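Long-range contacts in ribosomal RNA small subunit methyltransferase Nep1 (Archaeoglobus fulgidus, PDB 3O7B), which probably methylates N1 of a specific pseudouridine in 16S rRNA during ribosome biogenesis, using S-adenosyl-L-methionine as methyl donor and working as a homodimer: residues 33-38 / 193-198; 90-95 / 223-228; 169-174 / 204-209. All coordinates share one frame; numbering follows the deposited sequence. Where two conformers were deposited one is given.

Interaction 1. Residues 33-38 / 193-198; sequences LEASLE and IGAFPH. With SAH (S-adenosyl-L-homocysteine), chain C.
Glu-34 lies across the ring of Phe-196, its carboxylate plane turned only 25° from the plane of the ring. OE1 sits over one face, displaced toward the rim and 3.8 Å from Phe-196 CE2, while Glu-34 CB touches Phe-196 CD2 at 3.6 Å. The carbonyl oxygen of Leu-33 meets the same ring at its edge. Phe-196 reaches this place because CG stands between its own backbone N and carbonyl carbon (chi1 53°), and CE1 comes to 3.8 Å from CG of S-adenosylhomocysteine.

Two parallel strands of the central sheet, 28-35 and 189-194, end together here. Leu-33 N donates to Ile-193 O and Ala-195 N returns a bond to Leu-33 O, both 2.9 Å. Past the corner at Glu-34 the chains part, and a water that accepts from Ser-36 N and donates to Ala-195 O supplements their weak direct bond. Alongside, the methyls of Ala-35 and Ala-195 pack together.

Where the backbone passes close to the ribose of the cofactor product, Gly-194 N gives O2' a nearly straight bond of 2.9 Å (168°). The buried Glu-34 carboxylate is paid for by Lys-83, Thr-205 and the Phe-202 amide, which would probably favour its ionised form; Lys-83, bridged to OE1, also makes a cation-pi contact with the Phe-196 ring.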
loop_
_atom_site.group_PDB
_atom_site.type_symbol
_atom_site.label_atom_id
_atom_site.label_comp_id
_atom_site.label_asym_id
_atom_site.label_seq_id
_atom_site.Cartn_x
_atom_site.Cartn_y
_atom_site.Cartn_z
ATOM N N LEU A 33 -1.049 15.277 -4.731
ATOM C CA LEU A 33 -1.755 16.542 -4.450
ATOM C C LEU A 33 -2.690 16.460 -3.281
ATOM O O LEU A 33 -3.415 15.462 -3.097
ATOM C CB LEU A 33 -2.551 16.977 -5.680
ATOM C CG LEU A 33 -1.763 17.331 -6.922
ATOM C CD1 LEU A 33 -2.752 17.707 -8.018
ATOM C CD2 LEU A 33 -0.773 18.497 -6.668
ATOM N N GLU A 34 -2.710 17.527 -2.481
ATOM C CA GLU A 34 -3.619 17.641 -1.345
ATOM C C GLU A 34 -3.523 16.406 -0.447
ATOM O O GLU A 34 -4.535 15.878 0.044
ATOM C CB GLU A 34 -5.061 17.899 -1.809
ATOM C CG GLU A 34 -5.227 19.274 -2.463
ATOM C CD GLU A 34 -6.636 19.545 -2.904
ATOM O OE1 GLU A 34 -7.565 18.881 -2.396
ATOM O OE2 GLU A 34 -6.803 20.450 -3.756
ATOM N N ALA A 35 -2.288 15.967 -0.206
ATOM C CA ALA A 35 -2.100 14.795 0.658
ATOM C C ALA A 35 -2.603 15.090 2.053
ATOM O O ALA A 35 -2.418 16.192 2.606
ATOM C CB ALA A 35 -0.661 14.361 0.682
ATOM N N SER A 36 -3.258 14.091 2.630
ATOM C CA SER A 36 -3.959 14.207 3.892
ATOM C C SER A 36 -2.958 14.019 5.029
ATOM O O SER A 36 -2.981 13.012 5.768
ATOM C CB SER A 36 -5.068 13.151 3.912
ATOM O OG SER A 36 -5.981 13.366 4.965
ATOM N N LEU A 37 -2.066 15.000 5.155
ATOM C CA LEU A 37 -0.897 14.914 6.005
ATOM C C LEU A 37 -0.740 16.239 6.742
ATOM O O LEU A 37 -0.383 17.262 6.143
ATOM C CB LEU A 37 0.294 14.639 5.104
ATOM C CG LEU A 37 1.602 14.058 5.563
ATOM C CD1 LEU A 37 1.383 12.625 6.021
ATOM C CD2 LEU A 37 2.529 14.098 4.379
ATOM N N GLU A 38 -1.037 16.215 8.033
ATOM C CA GLU A 38 -0.947 17.401 8.882
ATOM C C GLU A 38 -0.883 17.009 10.345
ATOM O O GLU A 38 -1.374 15.935 10.735
ATOM C CB GLU A 38 -2.158 18.325 8.647
ATOM C CG GLU A 38 -3.474 17.834 9.239
ATOM C CD GLU A 38 -4.655 18.640 8.760
ATOM O OE1 GLU A 38 -4.601 19.883 8.910
ATOM O OE2 GLU A 38 -5.619 18.050 8.232
ATOM N N ILE A 193 -1.435 13.329 -8.990
ATOM C CA ILE A 193 -2.477 12.428 -8.521
ATOM C C ILE A 193 -2.916 12.860 -7.129
ATOM O O ILE A 193 -2.073 13.071 -6.233
ATOM C CB ILE A 193 -1.934 10.961 -8.476
ATOM C CG1 ILE A 193 -1.483 10.508 -9.878
ATOM C CG2 ILE A 193 -2.964 9.999 -7.857
ATOM C CD1 ILE A 193 -0.588 9.232 -9.927
ATOM N N GLY A 194 -4.220 12.994 -6.913
ATOM C CA GLY A 194 -4.711 13.345 -5.590
ATOM C C GLY A 194 -4.418 12.243 -4.580
ATOM O O GLY A 194 -4.478 11.033 -4.940
ATOM N N ALA A 195 -4.135 12.643 -3.346
ATOM C CA ALA A 195 -3.855 11.695 -2.264
ATOM C C ALA A 195 -4.745 11.949 -1.047
ATOM O O ALA A 195 -4.284 11.947 0.088
ATOM C CB ALA A 195 -2.355 11.721 -1.888
ATOM N N PHE A 196 -6.023 12.194 -1.314
ATOM C CA PHE A 196 -7.016 12.459 -0.271
ATOM C C PHE A 196 -8.221 11.557 -0.582
ATOM O O PHE A 196 -8.387 11.120 -1.710
ATOM C CB PHE A 196 -7.420 13.952 -0.269
ATOM C CG PHE A 196 -7.855 14.464 -1.611
ATOM C CD1 PHE A 196 -9.198 14.423 -1.990
ATOM C CD2 PHE A 196 -6.923 14.940 -2.531
ATOM C CE1 PHE A 196 -9.594 14.886 -3.253
ATOM C CE2 PHE A 196 -7.314 15.397 -3.791
ATOM C CZ PHE A 196 -8.650 15.363 -4.159
ATOM N N PRO A 197 -9.034 11.233 0.434
ATOM C CA PRO A 197 -10.076 10.217 0.207
ATOM C C PRO A 197 -11.398 10.649 -0.445
ATOM O O PRO A 197 -12.066 9.826 -1.080
ATOM C CB PRO A 197 -10.363 9.703 1.619
ATOM C CG PRO A 197 -10.052 10.833 2.492
ATOM C CD PRO A 197 -8.952 11.635 1.845
ATOM N N HIS A 198 -11.783 11.913 -0.262
ATOM C CA HIS A 198 -13.121 12.385 -0.666
ATOM C C HIS A 198 -13.058 13.803 -1.173
ATOM O O HIS A 198 -12.143 14.547 -0.831
ATOM C CB HIS A 198 -14.111 12.381 0.503
ATOM C CG HIS A 198 -14.262 11.058 1.173
ATOM N ND1 HIS A 198 -14.902 9.996 0.579
ATOM C CD2 HIS A 198 -13.863 10.632 2.395
ATOM C CE1 HIS A 198 -14.885 8.966 1.406
ATOM N NE2 HIS A 198 -14.261 9.324 2.512
HETATM N N SAH C . -12.257 13.045 -6.359
HETATM C CA SAH C . -12.349 11.677 -5.770
HETATM C CB SAH C . -11.582 11.635 -4.455
HETATM C CG SAH C . -10.083 11.411 -4.641
HETATM S SD SAH C . -9.697 9.873 -5.533
HETATM C C SAH C . -13.794 11.232 -5.567
HETATM O O SAH C . -14.727 11.928 -5.976
HETATM C "C5'" SAH C . -7.888 9.910 -5.646
HETATM C "C4'" SAH C . -7.258 10.451 -6.925
HETATM O "O4'" SAH C . -7.245 9.483 -7.957
HETATM C "C3'" SAH C . -7.984 11.628 -7.550
HETATM O "O3'" SAH C . -7.713 12.829 -6.872
HETATM C "C2'" SAH C . -7.437 11.598 -8.953
HETATM O "O2'" SAH C . -6.129 12.177 -8.996
HETATM C "C1'" SAH C . -7.303 10.112 -9.227
HETATM N N9 SAH C . -8.430 9.479 -9.964
HETATM C C8 SAH C . -9.546 8.876 -9.430
HETATM N N7 SAH C . -10.300 8.389 -10.450
HETATM C C5 SAH C . -9.665 8.645 -11.613
HETATM C C6 SAH C . -9.978 8.381 -12.941
HETATM N N6 SAH C . -11.107 7.737 -13.278
HETATM N N1 SAH C . -9.110 8.774 -13.933
HETATM C C2 SAH C . -7.947 9.453 -13.622
HETATM N N3 SAH C . -7.648 9.718 -12.304
HETATM C C4 SAH C . -8.491 9.336 -11.319
HETATM O O HOH W 1 -2.786 10.956 2.238
#

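Interaction 2. Residues 90-95 / 223-228; sequences VHQCLL and TSLYVT. With SAH (S-adenosyl-L-homocysteine), chain C.
Helices 90-95 and 224-228, their N-to-C directions 15° apart and their axes 9.1 Å from each other, meet beside the cofactor pocket through Cys-93. Its SG, anti to the carbonyl carbon (chi1 -69°), reaches over to the first turn of the partner helix. There it lies 3.7 Å from Ser-224 CB, wedged between residues one turn apart. Thr-228 OG1 is 3.4 Å from the same Cys-93 SG. Leu-225 adds a second point of contact: with CG anti to its backbone N (chi1 -177°), it lays CD1 against the Gln-92 carbonyl oxygen at 3.8 Å and close to Gln-92 CB.

The helix beginning at Ser-224 follows the cofactor-binding loop of this SPOUT-class methyltransferase. Thr-223 is its N-cap, with OG1 accepting from Tyr-226 N. Ser-224 O takes two donors from one turn later, Thr-228 N and Thr-228 OG1, from opposite faces of its plane, which fixes the rotation of the threonine hydroxyl facing Cys-93. On the cofactor side Ser-224 OG stands 3.1 Å from C5' of S-adenosylhomocysteine and is hydrogen-bonded to Gly-194 O, while Val-227 CG2 packs on the base at N9, 3.5 Å away. The dimer interface is close by: Gln-92 NE2 bonds to the backbone oxygen of Arg-127 of the second subunit, and Thr-223 OG1 to Asp-99 of that subunit.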
loop_
_atom_site.group_PDB
_atom_site.type_symbol
_atom_site.label_atom_id
_atom_site.label_comp_id
_atom_site.label_asym_id
_atom_site.label_seq_id
_atom_site.Cartn_x
_atom_site.Cartn_y
_atom_site.Cartn_z
ATOM N N VAL A 90 -1.306 8.506 1.131
ATOM C CA VAL A 90 -0.044 8.881 0.523
ATOM C C VAL A 90 1.073 7.890 0.906
ATOM O O VAL A 90 1.974 7.654 0.115
ATOM C CB VAL A 90 0.325 10.378 0.824
ATOM C CG1 VAL A 90 0.761 10.578 2.254
ATOM C CG2 VAL A 90 1.387 10.875 -0.144
ATOM N N HIS A 91 0.977 7.287 2.090
ATOM C CA HIS A 91 1.949 6.249 2.495
ATOM C C HIS A 91 2.051 5.164 1.438
ATOM O O HIS A 91 3.142 4.863 0.955
ATOM C CB HIS A 91 1.523 5.638 3.826
ATOM C CG HIS A 91 2.428 4.543 4.308
ATOM N ND1 HIS A 91 1.941 3.382 4.872
ATOM C CD2 HIS A 91 3.776 4.421 4.280
ATOM C CE1 HIS A 91 2.955 2.595 5.188
ATOM N NE2 HIS A 91 4.080 3.202 4.847
ATOM N N GLN A 92 0.900 4.602 1.058
ATOM C CA GLN A 92 0.927 3.438 0.184
ATOM C C GLN A 92 1.334 3.830 -1.221
ATOM O O GLN A 92 2.046 3.093 -1.908
ATOM C CB GLN A 92 -0.441 2.758 0.200
ATOM C CG GLN A 92 -0.822 2.232 1.606
ATOM C CD GLN A 92 -2.315 2.136 1.865
ATOM O OE1 GLN A 92 -3.143 2.426 0.994
ATOM N NE2 GLN A 92 -2.671 1.725 3.085
ATOM N N CYS A 93 0.898 5.012 -1.669
ATOM C CA CYS A 93 1.256 5.454 -2.998
ATOM C C CYS A 93 2.742 5.705 -3.117
ATOM O O CYS A 93 3.359 5.351 -4.111
ATOM C CB CYS A 93 0.503 6.740 -3.360
ATOM S SG CYS A 93 -1.281 6.521 -3.581
ATOM N N LEU A 94 3.310 6.312 -2.077
ATOM C CA LEU A 94 4.755 6.550 -2.069
ATOM C C LEU A 94 5.532 5.240 -2.044
ATOM O O LEU A 94 6.554 5.114 -2.702
ATOM C CB LEU A 94 5.170 7.374 -0.853
ATOM C CG LEU A 94 4.851 8.868 -0.940
ATOM C CD1 LEU A 94 4.987 9.457 0.453
ATOM C CD2 LEU A 94 5.778 9.535 -1.949
ATOM N N LEU A 95 5.057 4.269 -1.254
ATOM C CA LEU A 95 5.774 2.984 -1.221
ATOM C C LEU A 95 5.855 2.376 -2.604
ATOM O O LEU A 95 6.919 1.981 -3.065
ATOM C CB LEU A 95 5.115 1.997 -0.257
ATOM C CG LEU A 95 5.253 2.262 1.235
ATOM C CD1 LEU A 95 4.570 1.127 2.013
ATOM C CD2 LEU A 95 6.708 2.427 1.654
ATOM N N THR A 223 -9.146 4.525 -6.699
ATOM C CA THR A 223 -8.374 4.933 -5.535
ATOM C C THR A 223 -7.044 5.553 -5.976
ATOM O O THR A 223 -6.553 5.300 -7.066
ATOM C CB THR A 223 -8.053 3.765 -4.607
ATOM O OG1 THR A 223 -7.212 2.842 -5.310
ATOM C CG2 THR A 223 -9.343 3.071 -4.120
ATOM N N SER A 224 -6.473 6.379 -5.100
ATOM C CA SER A 224 -5.151 6.930 -5.358
ATOM C C SER A 224 -4.114 5.844 -5.649
ATOM O O SER A 224 -3.300 5.976 -6.540
ATOM C CB SER A 224 -4.683 7.745 -4.159
ATOM O OG SER A 224 -5.571 8.832 -3.908
ATOM N N LEU A 225 -4.178 4.747 -4.883
ATOM C CA LEU A 225 -3.214 3.654 -5.053
ATOM C C LEU A 225 -3.347 2.996 -6.423
ATOM O O LEU A 225 -2.351 2.721 -7.099
ATOM C CB LEU A 225 -3.404 2.643 -3.934
ATOM C CG LEU A 225 -2.418 1.458 -3.913
ATOM C CD1 LEU A 225 -0.978 1.890 -3.823
ATOM C CD2 LEU A 225 -2.774 0.535 -2.740
ATOM N N TYR A 226 -4.589 2.765 -6.847
ATOM C CA TYR A 226 -4.795 2.173 -8.149
ATOM C C TYR A 226 -4.316 3.089 -9.296
ATOM O O TYR A 226 -3.668 2.649 -10.234
ATOM C CB TYR A 226 -6.269 1.771 -8.340
ATOM C CG TYR A 226 -6.492 1.183 -9.697
ATOM C CD1 TYR A 226 -6.145 -0.159 -9.966
ATOM C CD2 TYR A 226 -6.982 1.964 -10.734
ATOM C CE1 TYR A 226 -6.316 -0.695 -11.248
ATOM C CE2 TYR A 226 -7.162 1.438 -12.017
ATOM C CZ TYR A 226 -6.825 0.108 -12.263
ATOM O OH TYR A 226 -7.015 -0.391 -13.537
ATOM N N VAL A 227 -4.629 4.382 -9.188
ATOM C CA VAL A 227 -4.200 5.349 -10.198
ATOM C C VAL A 227 -2.677 5.431 -10.246
ATOM O O VAL A 227 -2.074 5.397 -11.312
ATOM C CB VAL A 227 -4.820 6.731 -9.918
ATOM C CG1 VAL A 227 -4.249 7.768 -10.871
ATOM C CG2 VAL A 227 -6.341 6.657 -10.090
ATOM N N THR A 228 -2.052 5.461 -9.070
ATOM C CA THR A 228 -0.589 5.437 -9.008
ATOM C C THR A 228 -0.028 4.204 -9.725
ATOM O O THR A 228 0.896 4.295 -10.521
ATOM C CB THR A 228 -0.092 5.469 -7.552
ATOM O OG1 THR A 228 -0.575 6.666 -6.912
ATOM C CG2 THR A 228 1.424 5.476 -7.492
HETATM N N SAH C . -12.257 13.045 -6.359
HETATM C CA SAH C . -12.349 11.677 -5.770
HETATM C CB SAH C . -11.582 11.635 -4.455
HETATM C CG SAH C . -10.083 11.411 -4.641
HETATM S SD SAH C . -9.697 9.873 -5.533
HETATM C C SAH C . -13.794 11.232 -5.567
HETATM O O SAH C . -14.727 11.928 -5.976
HETATM C "C5'" SAH C . -7.888 9.910 -5.646
HETATM C "C4'" SAH C . -7.258 10.451 -6.925
HETATM O "O4'" SAH C . -7.245 9.483 -7.957
HETATM C "C3'" SAH C . -7.984 11.628 -7.550
HETATM O "O3'" SAH C . -7.713 12.829 -6.872
HETATM C "C2'" SAH C . -7.437 11.598 -8.953
HETATM O "O2'" SAH C . -6.129 12.177 -8.996
HETATM C "C1'" SAH C . -7.303 10.112 -9.227
HETATM N N9 SAH C . -8.430 9.479 -9.964
HETATM C C8 SAH C . -9.546 8.876 -9.430
HETATM N N7 SAH C . -10.300 8.389 -10.450
HETATM C C5 SAH C . -9.665 8.645 -11.613
HETATM C C6 SAH C . -9.978 8.381 -12.941
HETATM N N6 SAH C . -11.107 7.737 -13.278
HETATM N N1 SAH C . -9.110 8.774 -13.933
HETATM C C2 SAH C . -7.947 9.453 -13.622
HETATM N N3 SAH C . -7.648 9.718 -12.304
HETATM C C4 SAH C . -8.491 9.336 -11.319
#

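Interaction 3. Residues 169-174 / 204-209; sequences VLLFRE and ETLREL. With SAH (S-adenosyl-L-homocysteine), chain C.
Strand 169-172 and helix 204-209 run roughly antiparallel, 155° between their N-to-C directions and 10.9 Å between their axes, and leucines and a valine fill the gap. Leu-171 meets two leucines of the helix. Its chain swings away from its own N (chi1 179°) and sends CD2 out to Leu-206 CD2, methyl against methyl at 3.5 Å, and to Leu-209 CD1 at 4.0 Å; the side chain meets both leucines at about a right angle. Leu-209 takes the larger share of the contact and forks over the strand: CD1 goes to Leu-171, and CD2 to Val-169 CG1 at 4.1 Å. The other valine methyl, CG2, rests 3.8 Å from Leu-209 O.

Arg-173 closes the end of the row. Its chain bends at chi3, and one face of the guanidinium, near its rim, receives Leu-206 CD2; NH1 is 4.1 Å from Leu-206 CD1. The apolar cover thus lies over the flat of the group, while NH1 makes a salt bridge with Glu-214.

Just beyond this packing, Phe-172 O accepts a short 2.6 Å hydrogen bond from O2' of S-adenosylhomocysteine, and C2 of the adenine lies at the edge of the Phe-172 ring. Helix 203-209 is the connection of a beta-alpha-beta crossover between parallel strands 189-194 and 212-215; it passes over strand 168-172, which lies between them, on the face that carries Val-169 and Leu-171, with Leu-160 of helix 160-163 packed against Leu-209.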
loop_
_atom_site.group_PDB
_atom_site.type_symbol
_atom_site.label_atom_id
_atom_site.label_comp_id
_atom_site.label_asym_id
_atom_site.label_seq_id
_atom_site.Cartn_x
_atom_site.Cartn_y
_atom_site.Cartn_z
ATOM N N VAL A 169 2.325 19.343 -17.129
ATOM C CA VAL A 169 1.479 18.861 -16.047
ATOM C C VAL A 169 0.380 17.961 -16.569
ATOM O O VAL A 169 -0.413 18.366 -17.453
ATOM C CB VAL A 169 0.861 20.002 -15.207
ATOM C CG1 VAL A 169 -0.094 19.443 -14.156
ATOM C CG2 VAL A 169 1.958 20.818 -14.545
ATOM N N LEU A 170 0.308 16.744 -16.028
ATOM C CA LEU A 170 -0.754 15.793 -16.346
ATOM C C LEU A 170 -1.544 15.568 -15.077
ATOM O O LEU A 170 -1.011 14.997 -14.111
ATOM C CB LEU A 170 -0.145 14.490 -16.863
ATOM C CG LEU A 170 0.854 14.582 -18.006
ATOM C CD1 LEU A 170 1.438 13.202 -18.299
ATOM C CD2 LEU A 170 0.185 15.159 -19.280
ATOM N N LEU A 171 -2.770 16.078 -15.018
ATOM C CA LEU A 171 -3.611 15.956 -13.840
ATOM C C LEU A 171 -4.570 14.801 -14.058
ATOM O O LEU A 171 -5.390 14.816 -14.981
ATOM C CB LEU A 171 -4.409 17.241 -13.571
ATOM C CG LEU A 171 -5.341 17.198 -12.371
ATOM C CD1 LEU A 171 -4.543 17.015 -11.060
ATOM C CD2 LEU A 171 -6.215 18.449 -12.293
ATOM N N PHE A 172 -4.452 13.782 -13.221
ATOM C CA PHE A 172 -5.334 12.632 -13.347
ATOM C C PHE A 172 -6.628 12.902 -12.600
ATOM O O PHE A 172 -6.630 13.159 -11.400
ATOM C CB PHE A 172 -4.581 11.358 -12.917
ATOM C CG PHE A 172 -3.577 10.932 -13.945
ATOM C CD1 PHE A 172 -3.937 10.051 -14.978
ATOM C CD2 PHE A 172 -2.301 11.483 -13.971
ATOM C CE1 PHE A 172 -3.039 9.720 -15.989
ATOM C CE2 PHE A 172 -1.394 11.152 -14.974
ATOM C CZ PHE A 172 -1.768 10.268 -15.993
ATOM N N ARG A 173 -7.735 12.934 -13.352
ATOM C CA ARG A 173 -9.073 13.078 -12.769
ATOM C C ARG A 173 -10.058 12.339 -13.655
ATOM O O ARG A 173 -9.883 12.278 -14.873
ATOM C CB ARG A 173 -9.577 14.531 -12.665
ATOM C CG ARG A 173 -8.657 15.643 -13.040
ATOM C CD ARG A 173 -9.470 16.940 -13.248
ATOM N NE ARG A 173 -10.240 17.337 -12.073
ATOM C CZ ARG A 173 -10.711 18.567 -11.858
ATOM N NH1 ARG A 173 -10.502 19.539 -12.740
ATOM N NH2 ARG A 173 -11.386 18.829 -10.753
ATOM N N GLU A 174 -11.105 11.823 -13.021
ATOM C CA GLU A 174 -12.162 11.090 -13.701
ATOM C C GLU A 174 -12.777 11.866 -14.867
ATOM O O GLU A 174 -13.036 11.283 -15.914
ATOM C CB GLU A 174 -13.239 10.689 -12.699
ATOM C CG GLU A 174 -14.360 9.850 -13.305
ATOM C CD GLU A 174 -15.426 9.489 -12.301
ATOM O OE1 GLU A 174 -15.229 9.755 -11.093
ATOM O OE2 GLU A 174 -16.469 8.935 -12.725
ATOM N N GLU A 204 -7.785 26.522 -5.591
ATOM C CA GLU A 204 -6.417 27.021 -5.455
ATOM C C GLU A 204 -5.382 26.044 -6.020
ATOM O O GLU A 204 -4.453 26.449 -6.708
ATOM C CB GLU A 204 -6.078 27.370 -4.001
ATOM C CG GLU A 204 -4.641 27.872 -3.836
ATOM C CD GLU A 204 -4.332 28.439 -2.459
ATOM O OE1 GLU A 204 -5.209 28.413 -1.565
ATOM O OE2 GLU A 204 -3.190 28.914 -2.278
ATOM N N THR A 205 -5.550 24.756 -5.722
ATOM C CA THR A 205 -4.639 23.734 -6.228
ATOM C C THR A 205 -4.595 23.739 -7.753
ATOM O O THR A 205 -3.524 23.745 -8.361
ATOM C CB THR A 205 -5.075 22.345 -5.722
ATOM O OG1 THR A 205 -5.104 22.351 -4.298
ATOM C CG2 THR A 205 -4.124 21.242 -6.204
ATOM N N LEU A 206 -5.772 23.774 -8.373
ATOM C CA LEU A 206 -5.838 23.794 -9.830
ATOM C C LEU A 206 -5.211 25.058 -10.426
ATOM O O LEU A 206 -4.526 24.988 -11.441
ATOM C CB LEU A 206 -7.281 23.649 -10.318
ATOM C CG LEU A 206 -8.038 22.415 -9.823
ATOM C CD1 LEU A 206 -9.529 22.514 -10.169
ATOM C CD2 LEU A 206 -7.425 21.150 -10.394
ATOM N N ARG A 207 -5.436 26.200 -9.777
ATOM C CA ARG A 207 -4.789 27.433 -10.227
ATOM C C ARG A 207 -3.263 27.342 -10.162
ATOM O O ARG A 207 -2.563 27.773 -11.073
ATOM C CB ARG A 207 -5.279 28.635 -9.420
ATOM C CG ARG A 207 -6.731 29.005 -9.691
ATOM C CD ARG A 207 -7.070 30.406 -9.186
ATOM N NE ARG A 207 -6.906 30.556 -7.738
ATOM C CZ ARG A 207 -7.838 30.268 -6.831
ATOM N NH1 ARG A 207 -9.029 29.808 -7.201
ATOM N NH2 ARG A 207 -7.575 30.447 -5.539
ATOM N N GLU A 208 -2.740 26.748 -9.089
ATOM C CA GLU A 208 -1.293 26.578 -8.961
ATOM C C GLU A 208 -0.649 25.735 -10.063
ATOM O O GLU A 208 0.531 25.882 -10.342
ATOM C CB GLU A 208 -0.956 25.950 -7.613
ATOM C CG GLU A 208 -1.074 26.896 -6.462
ATOM C CD GLU A 208 0.050 27.896 -6.451
ATOM O OE1 GLU A 208 1.211 27.512 -6.194
ATOM O OE2 GLU A 208 -0.230 29.078 -6.717
ATOM N N LEU A 209 -1.413 24.819 -10.665
ATOM C CA LEU A 209 -0.839 23.942 -11.663
ATOM C C LEU A 209 -0.458 24.656 -12.968
ATOM O O LEU A 209 0.360 24.159 -13.745
ATOM C CB LEU A 209 -1.798 22.785 -11.959
ATOM C CG LEU A 209 -2.065 21.821 -10.802
ATOM C CD1 LEU A 209 -3.134 20.838 -11.220
ATOM C CD2 LEU A 209 -0.762 21.108 -10.414
HETATM N N SAH C . -12.257 13.045 -6.359
HETATM C CA SAH C . -12.349 11.677 -5.770
HETATM C CB SAH C . -11.582 11.635 -4.455
HETATM C CG SAH C . -10.083 11.411 -4.641
HETATM S SD SAH C . -9.697 9.873 -5.533
HETATM C C SAH C . -13.794 11.232 -5.567
HETATM O O SAH C . -14.727 11.928 -5.976
HETATM C "C5'" SAH C . -7.888 9.910 -5.646
HETATM C "C4'" SAH C . -7.258 10.451 -6.925
HETATM O "O4'" SAH C . -7.245 9.483 -7.957
HETATM C "C3'" SAH C . -7.984 11.628 -7.550
HETATM O "O3'" SAH C . -7.713 12.829 -6.872
HETATM C "C2'" SAH C . -7.437 11.598 -8.953
HETATM O "O2'" SAH C . -6.129 12.177 -8.996
HETATM C "C1'" SAH C . -7.303 10.112 -9.227
HETATM N N9 SAH C . -8.430 9.479 -9.964
HETATM C C8 SAH C . -9.546 8.876 -9.430
HETATM N N7 SAH C . -10.300 8.389 -10.450
HETATM C C5 SAH C . -9.665 8.645 -11.613
HETATM C C6 SAH C . -9.978 8.381 -12.941
HETATM N N6 SAH C . -11.107 7.737 -13.278
HETATM N N1 SAH C . -9.110 8.774 -13.933
HETATM C C2 SAH C . -7.947 9.453 -13.622
HETATM N N3 SAH C . -7.648 9.718 -12.304
HETATM C C4 SAH C . -8.491 9.336 -11.319
#

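Overall arrangement
All three contacts touch S-adenosylhomocysteine; interactions 1 and 3 hydrogen-bond to it through backbone atoms, whereas interaction 2 only packs on it. Interaction 1 is wholly buried near the centre of the chain and joins neighbouring strands by backbone hydrogen bonds. Interaction 2, also buried, pairs helices without a clear hydrogen bond across them and borders the second subunit. Interaction 3 lies farther out: an apolar strand-helix layer whose rim, at Leu-206 and Arg-173, is partly exposed. Strands 189-194 and 168-172 are sheet neighbours, linking interactions 1 and 3. Side-chain hydrogen bonds join interaction 1 to each of the others, whereas interactions 2 and 3 meet by apolar packing of Val-227 on Phe-172.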